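Long-range contact in alkylpurine DNA glycosylase AlkC (Pseudomonas fluorescens, PDB 5VHV), which excises alkylated purine bases from damaged DNA as a glycosylase of base excision repair, without flipping the modified nucleotide out of the helix: residues 13-18 with 32-37. Numbering follows the deposited sequence.
Sequences RLQHIA and GFLKHA
Leu-14 and Ala-18 of helix 11-24 face Phe-33, Leu-34 and Ala-37 of helix 30-38 across two roughly antiparallel segments, whose axes approach to 10.1 Å with 149° between their directions. Phe-33 carries its CG anti to the backbone N (chi1 164°), and its ring meets the other helix. There CE2 lies 3.6 Å from Leu-14 O, which sits at the ring edge, in its plane; the same oxygen accepts the helical bond from Ala-18 N. Ala-18 CB comes obliquely to the ring, 3.8 Å from Phe-33 CD2, and Ile-17, crossing the phenylalanine at about a right angle, puts CG2 4.0 Å from its CZ. An alanine in place of Phe-33 would probably open a gap between the helices, leaving Ile-17 CG2 and Ala-18 CB without their ring contacts. Leu-34 CD2 packs 3.9 Å from Leu-14 CB, close to the Leu-14 carbonyl, while Leu-14 CD1 reaches Ala-37 CB at 4.1 Å. Helix 46-60 covers the pair, with Val-53 against Leu-14 and Ser-56 against Phe-33 and Ala-37. The arrangement is an antiparallel helical hairpin, consistent with the HEAT-like helical pairs of the AlkC/AlkD family.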
ATOM      1  N   ARG A  13       2.491  26.983   4.816  1.00 22.61           N
ATOM      2  CA  ARG A  13       3.590  26.014   4.826  1.00 23.99           C
ATOM      3  C   ARG A  13       4.762  26.484   3.974  1.00 28.89           C
ATOM      4  O   ARG A  13       5.925  26.275   4.344  1.00 23.52           O
ATOM      5  CB  ARG A  13       3.115  24.639   4.330  1.00 27.25           C
ATOM      6  CG  ARG A  13       4.124  23.479   4.590  1.00 26.24           C
ATOM      7  CD  ARG A  13       4.016  22.900   6.008  1.00 29.47           C
ATOM      8  NE  ARG A  13       2.689  22.354   6.242  1.00 24.08           N
ATOM      9  CZ  ARG A  13       2.254  21.833   7.387  1.00 31.51           C
ATOM     10  NH1 ARG A  13       3.058  21.707   8.431  1.00 32.49           N
ATOM     11  NH2 ARG A  13       0.999  21.412   7.479  1.00 38.49           N
ATOM     12  N   LEU A  14       4.488  27.075   2.807  1.00 23.18           N
ATOM     13  CA  LEU A  14       5.586  27.588   1.992  1.00 23.98           C
ATOM     14  C   LEU A  14       6.341  28.678   2.741  1.00 26.46           C
ATOM     15  O   LEU A  14       7.572  28.752   2.670  1.00 23.88           O
ATOM     16  CB  LEU A  14       5.068  28.115   0.654  1.00 21.79           C
ATOM     17  CG  LEU A  14       4.308  27.132  -0.239  1.00 24.08           C
ATOM     18  CD1 LEU A  14       3.671  27.872  -1.429  1.00 25.10           C
ATOM     19  CD2 LEU A  14       5.240  26.016  -0.714  1.00 22.30           C
ATOM     20  N   GLN A  15       5.620  29.521   3.480  1.00 23.82           N
ATOM     21  CA  GLN A  15       6.285  30.548   4.281  1.00 28.20           C
ATOM     22  C   GLN A  15       7.143  29.922   5.368  1.00 31.14           C
ATOM     23  O   GLN A  15       8.241  30.412   5.658  1.00 28.59           O
ATOM     24  CB  GLN A  15       5.245  31.501   4.871  1.00 33.68           C
ATOM     25  CG  GLN A  15       4.577  32.347   3.805  1.00 38.20           C
ATOM     26  CD  GLN A  15       3.356  33.088   4.300  1.00 54.39           C
ATOM     27  OE1 GLN A  15       2.848  32.834   5.399  1.00 52.80           O
ATOM     28  NE2 GLN A  15       2.870  34.010   3.481  1.00 47.51           N
ATOM     29  N   HIS A  16       6.664  28.832   5.979  1.00 25.09           N
ATOM     30  CA  HIS A  16       7.461  28.122   6.979  1.00 31.73           C
ATOM     31  C   HIS A  16       8.734  27.556   6.361  1.00 25.30           C
ATOM     32  O   HIS A  16       9.826  27.693   6.934  1.00 24.26           O
ATOM     33  CB  HIS A  16       6.602  27.021   7.620  1.00 32.05           C
ATOM     34  CG  HIS A  16       7.366  25.865   8.209  1.00 27.69           C
ATOM     35  ND1 HIS A  16       8.030  25.936   9.418  1.00 35.00           N
ATOM     36  CD2 HIS A  16       7.489  24.579   7.792  1.00 32.05           C
ATOM     37  CE1 HIS A  16       8.567  24.757   9.694  1.00 30.83           C
ATOM     38  NE2 HIS A  16       8.253  23.916   8.723  1.00 37.44           N
ATOM     39  N   ILE A  17       8.621  26.945   5.180  1.00 21.19           N
ATOM     40  CA  ILE A  17       9.793  26.409   4.495  1.00 24.60           C
ATOM     41  C   ILE A  17      10.791  27.529   4.218  1.00 27.41           C
ATOM     42  O   ILE A  17      12.002  27.381   4.433  1.00 22.19           O
ATOM     43  CB  ILE A  17       9.377  25.686   3.197  1.00 20.49           C
ATOM     44  CG1 ILE A  17       8.540  24.430   3.507  1.00 19.83           C
ATOM     45  CG2 ILE A  17      10.613  25.249   2.389  1.00 20.25           C
ATOM     46  CD1 ILE A  17       7.831  23.836   2.302  1.00 21.18           C
ATOM     47  N   ALA A  18      10.301  28.657   3.706  1.00 23.16           N
ATOM     48  CA  ALA A  18      11.195  29.774   3.410  1.00 24.97           C
ATOM     49  C   ALA A  18      11.878  30.295   4.672  1.00 29.83           C
ATOM     50  O   ALA A  18      13.068  30.625   4.651  1.00 24.38           O
ATOM     51  CB  ALA A  18      10.422  30.907   2.728  1.00 27.11           C
ATOM     52  N   GLY A  32      11.950  35.376  -3.814  1.00 27.42           N
ATOM     53  CA  GLY A  32      11.922  34.698  -5.100  1.00 24.48           C
ATOM     54  C   GLY A  32      11.374  33.289  -4.995  1.00 24.73           C
ATOM     55  O   GLY A  32      10.640  32.832  -5.875  1.00 24.65           O
ATOM     56  N   PHE A  33      11.705  32.592  -3.904  1.00 21.35           N
ATOM     57  CA  PHE A  33      11.191  31.247  -3.691  1.00 19.98           C
ATOM     58  C   PHE A  33       9.678  31.262  -3.602  1.00 23.31           C
ATOM     59  O   PHE A  33       8.995  30.458  -4.252  1.00 19.21           O
ATOM     60  CB  PHE A  33      11.804  30.651  -2.426  1.00 20.18           C
ATOM     61  CG  PHE A  33      11.071  29.440  -1.906  1.00 18.73           C
ATOM     62  CD1 PHE A  33      11.287  28.189  -2.466  1.00 22.15           C
ATOM     63  CD2 PHE A  33      10.192  29.551  -0.839  1.00 20.83           C
ATOM     64  CE1 PHE A  33      10.627  27.079  -1.977  1.00 20.36           C
ATOM     65  CE2 PHE A  33       9.519  28.441  -0.357  1.00 20.30           C
ATOM     66  CZ  PHE A  33       9.744  27.200  -0.938  1.00 21.33           C
ATOM     67  N   LEU A  34       9.135  32.188  -2.802  1.00 21.43           N
ATOM     68  CA  LEU A  34       7.694  32.247  -2.617  1.00 23.02           C
ATOM     69  C   LEU A  34       6.994  32.626  -3.916  1.00 21.67           C
ATOM     70  O   LEU A  34       5.956  32.042  -4.259  1.00 26.52           O
ATOM     71  CB  LEU A  34       7.353  33.241  -1.492  1.00 23.72           C
ATOM     72  CG  LEU A  34       7.722  32.738  -0.082  1.00 27.42           C
ATOM     73  CD1 LEU A  34       7.578  33.854   0.939  1.00 32.20           C
ATOM     74  CD2 LEU A  34       6.868  31.544   0.325  1.00 28.57           C
ATOM     75  N   LYS A  35       7.547  33.598  -4.652  1.00 24.16           N
ATOM     76  CA  LYS A  35       6.952  33.974  -5.927  1.00 24.66           C
ATOM     77  C   LYS A  35       6.868  32.770  -6.861  1.00 24.40           C
ATOM     78  O   LYS A  35       5.836  32.527  -7.500  1.00 22.87           O
ATOM     79  CB  LYS A  35       7.758  35.094  -6.579  1.00 29.22           C
ATOM     80  CG  LYS A  35       7.157  35.576  -7.878  1.00 27.54           C
ATOM     81  CD  LYS A  35       7.966  36.739  -8.453  1.00 35.84           C
ATOM     82  CE  LYS A  35       7.363  37.270  -9.742  1.00 52.15           C
ATOM     83  NZ  LYS A  35       8.241  38.325 -10.331  1.00 66.84           N
ATOM     84  N   HIS A  36       7.960  32.009  -6.951  1.00 22.31           N
ATOM     85  CA  HIS A  36       8.026  30.852  -7.846  1.00 21.08           C
ATOM     86  C   HIS A  36       7.079  29.743  -7.400  1.00 18.88           C
ATOM     87  O   HIS A  36       6.381  29.134  -8.222  1.00 20.20           O
ATOM     88  CB  HIS A  36       9.477  30.360  -7.876  1.00 21.57           C
ATOM     89  CG  HIS A  36       9.797  29.403  -8.987  1.00 19.11           C
ATOM     90  ND1 HIS A  36       9.371  28.098  -8.977  1.00 20.62           N
ATOM     91  CD2 HIS A  36      10.521  29.550 -10.124  1.00 19.85           C
ATOM     92  CE1 HIS A  36       9.818  27.477 -10.049  1.00 19.10           C
ATOM     93  NE2 HIS A  36      10.530  28.330 -10.760  1.00 19.75           N
ATOM     94  N   ALA A  37       7.058  29.453  -6.102  1.00 19.31           N
ATOM     95  CA  ALA A  37       6.258  28.345  -5.596  1.00 23.18           C
ATOM     96  C   ALA A  37       4.757  28.633  -5.666  1.00 23.82           C
ATOM     97  O   ALA A  37       3.964  27.707  -5.892  1.00 23.41           O
ATOM     98  CB  ALA A  37       6.662  28.038  -4.159  1.00 23.63           C
TER